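Local atomic coordinates of synaptic vesicle membrane protein VAT-1 homolog-like (Homo sapiens, PDB entry 4A27), a protein that probably acts as an oxidoreductase, as a member of the quinone oxidoreductase branch of the zinc-containing alcohol dehydrogenase family. Residues L147-G152 with V212-C217; T170-A175 with H189-N194; T177-A182 with G333-L338. All coordinates share one frame; numbering follows the deposited sequence.

In the fold
Three contacts run from the interior of a Rossmann-type sheet to its boundary with the neighbouring domain. Interactions 1 and 2, centres about 10 Å apart, join through neighbouring strands 145-148 and 170-175, where V148 N lies 2.8 Å from F172 O, a probable hydrogen bond. Interaction 3, centre about 12 Å from that of interaction 2, is tied to it by a hydrogen bond between A175 O and H180 NE2, 2.6 Å apart. It meets interaction 1, centre about 14 Å away, through a probable backbone hydrogen bond, G152 O to G336 N at 2.8 Å. One ethanediol, probably from the crystallisation liquor, lies by G152, A175 and K179, where all three meet and relatives bind the coenzyme.

Interaction 1. Residues L147-G152 with V212-C217; sequences LVHSAG and VLDCLC. With EDO (1,2-ethanediol), chain F.
H149 turns its ring toward the adjacent parallel strand, CG anti to the carbonyl carbon (chi1 -78°). V212 CG1 meets the ring at its edge, 4.1 Å from H149 CE1, while D214 OD1 approaches obliquely, 3.7 Å from H149 ND1, with carboxylate and ring planes 43° apart. L147 CG lies off-centre over one ring face, and Y197 offers its own ring at a steep angle. An alanine in place of H149 would remove the imidazole and would probably loosen the packing around V212 CG1, D214 and Y197. D214 OD2 is held by a hydrogen bond to the hydroxyl of Y234 on strand 232-237.

Alongside the ring, with L213 O at its edge, run the strands' own bonds. L213 N donates to L147 O at 3.0 Å, almost along the C=O axis; H149 N reaches L213 O only weakly, at 3.4 Å. As the strands part, a water donates to both H149 O (2.7 Å) and L213 O (2.9 Å), extending the pairing. Farther on, G152 N donates to ethanediol O1 at 3.1 Å. In the sheet order 3-2-1-4-5-6, strands 145-148 and 209-215 are 1 and 4, the central neighbours characteristic of the Rossmann fold.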
# COMPACT_ATOMS: atom_id res chain seq x y z
N LEU A 147 0.95 8.09 12.29
CA LEU A 147 2.05 8.50 13.10
C LEU A 147 3.11 9.13 12.24
O LEU A 147 3.64 8.48 11.33
CB LEU A 147 2.68 7.30 13.86
CG LEU A 147 3.93 7.61 14.73
CD1 LEU A 147 3.66 8.73 15.74
CD2 LEU A 147 4.42 6.39 15.52
N VAL A 148 3.44 10.38 12.57
CA VAL A 148 4.46 11.14 11.87
C VAL A 148 5.63 11.44 12.78
O VAL A 148 5.50 12.20 13.72
CB VAL A 148 3.87 12.50 11.41
CG1 VAL A 148 4.70 13.02 10.25
CG2 VAL A 148 2.43 12.27 10.99
N HIS A 149 6.78 10.87 12.46
CA HIS A 149 8.03 11.16 13.16
C HIS A 149 8.59 12.51 12.71
O HIS A 149 8.35 12.91 11.59
CB HIS A 149 9.02 10.01 12.91
CG HIS A 149 8.74 8.80 13.75
ND1 HIS A 149 8.24 7.63 13.23
CD2 HIS A 149 8.84 8.61 15.09
CE1 HIS A 149 8.09 6.75 14.20
NE2 HIS A 149 8.44 7.32 15.34
N SER A 150 9.29 13.23 13.59
CA SER A 150 9.85 14.55 13.26
C SER A 150 8.73 15.46 12.74
O SER A 150 8.81 16.04 11.64
CB SER A 150 10.98 14.42 12.22
N ALA A 151 7.69 15.59 13.56
CA ALA A 151 6.48 16.33 13.22
C ALA A 151 6.71 17.82 12.94
O ALA A 151 5.85 18.47 12.33
CB ALA A 151 5.45 16.20 14.30
N GLY A 152 7.84 18.34 13.41
CA GLY A 152 8.18 19.75 13.22
C GLY A 152 8.92 20.05 11.92
O GLY A 152 9.08 21.21 11.57
N VAL A 212 2.41 4.56 9.43
CA VAL A 212 3.59 5.12 10.08
C VAL A 212 4.52 5.68 8.99
O VAL A 212 4.84 4.96 8.05
CB VAL A 212 4.36 4.08 10.93
CG1 VAL A 212 5.64 4.76 11.53
CG2 VAL A 212 3.48 3.52 12.07
N LEU A 213 4.95 6.94 9.17
CA LEU A 213 5.87 7.62 8.27
C LEU A 213 7.17 7.92 8.97
O LEU A 213 7.23 8.69 9.95
CB LEU A 213 5.30 8.92 7.77
CG LEU A 213 3.93 8.82 7.13
CD1 LEU A 213 3.37 10.20 6.89
CD2 LEU A 213 4.07 7.98 5.84
N ASP A 214 8.24 7.29 8.48
CA ASP A 214 9.50 7.30 9.18
C ASP A 214 10.65 7.70 8.27
O ASP A 214 10.96 6.99 7.29
CB ASP A 214 9.78 5.89 9.71
CG ASP A 214 10.88 5.87 10.76
OD1 ASP A 214 11.27 6.95 11.25
OD2 ASP A 214 11.31 4.76 11.11
N CYS A 215 11.34 8.79 8.59
CA CYS A 215 12.38 9.29 7.68
C CYS A 215 13.70 8.56 7.84
O CYS A 215 13.93 7.87 8.83
CB CYS A 215 12.55 10.82 7.79
SG CYS A 215 13.40 11.40 9.26
N LEU A 216 14.54 8.71 6.81
CA LEU A 216 15.93 8.26 6.81
C LEU A 216 16.79 9.22 7.63
O LEU A 216 17.94 8.90 7.92
CB LEU A 216 16.49 8.17 5.38
CG LEU A 216 16.56 6.78 4.77
CD1 LEU A 216 15.16 6.29 4.33
CD2 LEU A 216 17.56 6.79 3.60
N CYS A 217 16.23 10.38 7.98
CA CYS A 217 16.95 11.44 8.69
C CYS A 217 17.11 11.14 10.18
O CYS A 217 16.29 10.44 10.78
CB CYS A 217 16.22 12.78 8.50
C1 EDO F . 11.60 17.40 13.58
O1 EDO F . 10.61 17.67 14.62
C2 EDO F . 12.34 18.66 13.08
O2 EDO F . 13.40 18.35 12.17
O HOH W 1 8.00 11.42 9.32

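Interaction 2. Residues T170-A175 with H189-N194; sequences TVFGTA and HLFDRN
Strand 170-175, helix 180-183 and strand 189-192 form a beta-alpha-beta unit at the outer end of the parallel sheet, and this contact is its strand-to-strand seam. Bonding alternates as parallel pairing requires. H189 N donates to V171 O at 3.3 Å, and G173 N to H189 O at 3.0 Å. The next pair repeats the step: F191 N to G173 O (2.8 Å), then A175 N to F191 O (3.1 Å).

F172, T174, H189 and F191 share one face. F172 and F191 lie side by side, pointing the same way, with F191 CE2 at the edge of the F172 ring, 3.7 Å from F172 CD1. The H189 ring is nearly parallel to that of F172, planes at 28°, but slid so far that they barely overlap. On the other face L190 CD1 folds over G173, 3.8 Å from G173 O, where a side chain on G173 would be crowded. D192 OD1 accepts from N194 N at 2.8 Å through its anti lone pair, forming an Asx turn. The inward-facing main-chain groups of V171, G173, A175, H189 and F191 are thus paired along the seam, while F191 packs on helix 197-204, and A175 and L190 on helix 180-183.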
# COMPACT_ATOMS: atom_id res chain seq x y z
N THR A 170 -6.75 11.13 12.71
CA THR A 170 -6.01 11.41 13.93
C THR A 170 -4.51 11.32 13.66
O THR A 170 -4.01 10.27 13.26
CB THR A 170 -6.42 10.43 15.06
OG1 THR A 170 -7.82 10.54 15.27
CG2 THR A 170 -5.71 10.72 16.36
N VAL A 171 -3.82 12.43 13.88
CA VAL A 171 -2.40 12.54 13.60
C VAL A 171 -1.64 12.56 14.91
O VAL A 171 -1.88 13.41 15.79
CB VAL A 171 -2.10 13.82 12.78
CG1 VAL A 171 -0.59 13.92 12.39
CG2 VAL A 171 -3.05 13.93 11.52
N PHE A 172 -0.75 11.61 15.04
CA PHE A 172 0.16 11.51 16.15
C PHE A 172 1.50 12.00 15.64
O PHE A 172 1.95 11.58 14.56
CB PHE A 172 0.27 10.06 16.60
CG PHE A 172 -1.00 9.49 17.20
CD1 PHE A 172 -1.27 9.65 18.55
CD2 PHE A 172 -1.93 8.81 16.43
CE1 PHE A 172 -2.43 9.12 19.11
CE2 PHE A 172 -3.08 8.28 16.97
CZ PHE A 172 -3.34 8.44 18.33
N GLY A 173 2.10 12.95 16.37
CA GLY A 173 3.41 13.45 16.05
C GLY A 173 4.41 13.20 17.17
O GLY A 173 4.03 13.10 18.33
N THR A 174 5.68 13.03 16.80
CA THR A 174 6.79 13.15 17.76
C THR A 174 7.68 14.36 17.38
O THR A 174 7.85 14.67 16.20
CB THR A 174 7.62 11.86 17.83
OG1 THR A 174 8.26 11.64 16.58
CG2 THR A 174 6.73 10.66 18.17
N ALA A 175 8.25 15.00 18.41
CA ALA A 175 9.12 16.16 18.26
C ALA A 175 9.79 16.50 19.61
O ALA A 175 9.24 16.19 20.68
CB ALA A 175 8.33 17.35 17.80
N HIS A 189 -2.27 14.81 18.71
CA HIS A 189 -1.53 14.46 19.91
C HIS A 189 -0.04 14.52 19.57
O HIS A 189 0.37 13.98 18.55
CB HIS A 189 -1.88 13.06 20.42
CG HIS A 189 -3.33 12.90 20.72
ND1 HIS A 189 -4.17 12.12 19.96
CD2 HIS A 189 -4.10 13.44 21.70
CE1 HIS A 189 -5.40 12.17 20.46
NE2 HIS A 189 -5.38 12.98 21.51
N LEU A 190 0.74 15.13 20.45
CA LEU A 190 2.16 15.34 20.23
C LEU A 190 2.95 14.69 21.36
O LEU A 190 2.61 14.87 22.52
CB LEU A 190 2.45 16.86 20.17
CG LEU A 190 3.78 17.33 19.61
CD1 LEU A 190 3.97 16.91 18.15
CD2 LEU A 190 3.96 18.85 19.76
N PHE A 191 4.01 13.96 21.02
CA PHE A 191 4.79 13.24 22.01
C PHE A 191 6.28 13.55 21.94
O PHE A 191 6.82 13.99 20.92
CB PHE A 191 4.57 11.74 21.87
CG PHE A 191 3.15 11.34 22.06
CD1 PHE A 191 2.46 11.72 23.21
CD2 PHE A 191 2.49 10.61 21.10
CE1 PHE A 191 1.13 11.37 23.39
CE2 PHE A 191 1.16 10.25 21.28
CZ PHE A 191 0.48 10.63 22.41
N ASP A 192 6.93 13.33 23.07
CA ASP A 192 8.33 13.60 23.19
C ASP A 192 9.04 12.50 22.47
O ASP A 192 8.82 11.31 22.72
CB ASP A 192 8.75 13.63 24.65
CG ASP A 192 10.21 14.04 24.81
OD1 ASP A 192 11.07 13.60 24.01
OD2 ASP A 192 10.49 14.80 25.75
N ARG A 193 9.90 12.94 21.57
CA ARG A 193 10.72 12.10 20.71
C ARG A 193 11.45 11.06 21.53
O ARG A 193 11.32 9.88 21.29
CB ARG A 193 11.71 13.03 20.00
CG ARG A 193 12.35 12.51 18.76
CD ARG A 193 12.96 13.69 17.98
NE ARG A 193 13.89 14.46 18.80
CZ ARG A 193 15.16 14.13 19.03
NH1 ARG A 193 15.70 13.04 18.47
NH2 ARG A 193 15.93 14.91 19.81
N ASN A 194 12.18 11.54 22.54
CA ASN A 194 13.04 10.69 23.38
C ASN A 194 12.36 9.94 24.54
O ASN A 194 13.02 9.20 25.26
CB ASN A 194 14.16 11.55 23.96
CG ASN A 194 15.01 12.18 22.90
OD1 ASN A 194 15.06 13.40 22.79
ND2 ASN A 194 15.68 11.35 22.08

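Interaction 3. Residues T177-A182 with G333-L338; sequences TFKHEA and GNIGKL
At the boundary between the two domains of a medium-chain dehydrogenase, residues 177-182, at and just before helix 180-183 of the Rossmann domain, meet the loop leading into strand 337-341, which joins the sheet containing the GroES-like strands. K179 carries the contact. Its CG stands anti to the carbonyl carbon (chi1 -65°) and the chain beyond is fully extended, so the lysine runs across the loop with its methylenes alongside I335. The two side chains slide past each other in opposite directions: K179 CD lies 4.1 Å from I335 CG1. The far tip of the isoleucine, I335 CD1, reaches A182 CB, three residues on from the lysine, at 3.7 Å.

The ammonium end is held by carbonyls. K179 NZ donates to the carbonyl O of R332, and more weakly to N334 O at 3.3 Å. The place of K179 NZ is less sure than the rest, and a bound ethanediol lies very close to it. In NADPH-dependent quinone oxidoreductases the loop after the second Rossmann strand commonly faces the adenine ribose of the coenzyme; a lysine here is consistent with that, although the model holds no coenzyme at the contact.

The loop presenting those carbonyls is itself braced. N334 ND2 donates to G336 O at 2.9 Å, close to the amide plane and in the plane of the carbonyl (N-H...O 161°). I335 N is bonded to D314 OD1 on strand 313-317. G336 adopts a phi of 87°, where a CB would jam against the carbonyl O of I335, and its backbone is hydrogen-bonded to that of G152 in the Rossmann domain.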
# COMPACT_ATOMS: atom_id res chain seq x y z
N THR A 177 10.77 18.52 22.88
CA THR A 177 9.76 19.20 23.71
C THR A 177 9.80 20.74 23.62
O THR A 177 8.75 21.40 23.81
CB THR A 177 9.81 18.77 25.21
OG1 THR A 177 9.97 17.35 25.30
CG2 THR A 177 8.52 19.16 25.94
N PHE A 178 10.97 21.31 23.33
CA PHE A 178 11.06 22.76 23.08
C PHE A 178 10.30 23.19 21.82
O PHE A 178 9.98 24.36 21.67
CB PHE A 178 12.52 23.27 23.04
CG PHE A 178 13.30 22.88 21.80
CD1 PHE A 178 13.29 23.69 20.67
CD2 PHE A 178 14.10 21.74 21.79
CE1 PHE A 178 14.02 23.33 19.52
CE2 PHE A 178 14.84 21.38 20.66
CZ PHE A 178 14.79 22.17 19.52
N LYS A 179 9.98 22.26 20.93
CA LYS A 179 9.17 22.59 19.76
C LYS A 179 7.67 22.54 20.03
O LYS A 179 6.91 23.14 19.25
CB LYS A 179 9.51 21.69 18.58
CG LYS A 179 10.94 21.88 18.05
CD LYS A 179 11.21 20.98 16.86
CE LYS A 179 12.64 21.11 16.38
NZ LYS A 179 13.02 19.95 15.55
N HIS A 180 7.24 21.87 21.11
CA HIS A 180 5.84 21.46 21.30
C HIS A 180 4.86 22.63 21.30
O HIS A 180 3.79 22.53 20.72
CB HIS A 180 5.66 20.57 22.56
CG HIS A 180 6.21 19.17 22.42
ND1 HIS A 180 5.85 18.13 23.26
CD2 HIS A 180 7.07 18.64 21.51
CE1 HIS A 180 6.50 17.03 22.90
NE2 HIS A 180 7.24 17.31 21.83
N GLU A 181 5.23 23.75 21.92
CA GLU A 181 4.31 24.90 22.02
C GLU A 181 4.04 25.48 20.63
O GLU A 181 2.91 25.88 20.34
CB GLU A 181 4.82 26.01 22.99
N ALA A 182 5.08 25.52 19.79
CA ALA A 182 4.96 26.07 18.43
C ALA A 182 4.22 25.15 17.44
O ALA A 182 3.57 25.64 16.50
CB ALA A 182 6.34 26.43 17.88
N GLY A 333 17.29 21.65 14.60
CA GLY A 333 16.81 22.82 15.30
C GLY A 333 15.67 23.57 14.65
O GLY A 333 15.13 24.51 15.23
N ASN A 334 15.32 23.18 13.42
CA ASN A 334 14.31 23.89 12.64
C ASN A 334 12.85 23.46 12.90
O ASN A 334 12.58 22.31 13.25
CB ASN A 334 14.58 23.70 11.15
CG ASN A 334 14.64 22.24 10.77
OD1 ASN A 334 15.52 21.52 11.21
ND2 ASN A 334 13.71 21.81 9.96
N ILE A 335 11.92 24.39 12.67
CA ILE A 335 10.51 24.09 12.51
C ILE A 335 10.09 24.48 11.08
O ILE A 335 9.94 25.65 10.77
CB ILE A 335 9.65 24.88 13.54
CG1 ILE A 335 9.93 24.35 14.93
CG2 ILE A 335 8.15 24.72 13.27
CD1 ILE A 335 9.33 25.20 16.06
N GLY A 336 9.90 23.50 10.21
CA GLY A 336 9.64 23.81 8.81
C GLY A 336 10.92 23.97 8.01
O GLY A 336 12.01 23.58 8.45
N LYS A 337 10.79 24.56 6.85
CA LYS A 337 11.81 24.49 5.80
C LYS A 337 12.87 25.56 5.91
O LYS A 337 12.57 26.68 6.28
CB LYS A 337 11.10 24.72 4.46
CG LYS A 337 11.97 24.47 3.25
CD LYS A 337 11.79 23.08 2.72
CE LYS A 337 12.77 22.75 1.60
NZ LYS A 337 12.54 21.42 0.98
N LEU A 338 14.11 25.24 5.58
CA LEU A 338 15.14 26.26 5.51
C LEU A 338 15.28 26.63 4.04
O LEU A 338 15.30 25.76 3.19
CB LEU A 338 16.49 25.74 6.04
CG LEU A 338 16.52 25.46 7.54
CD1 LEU A 338 15.61 24.25 7.87
CD2 LEU A 338 17.95 25.26 7.99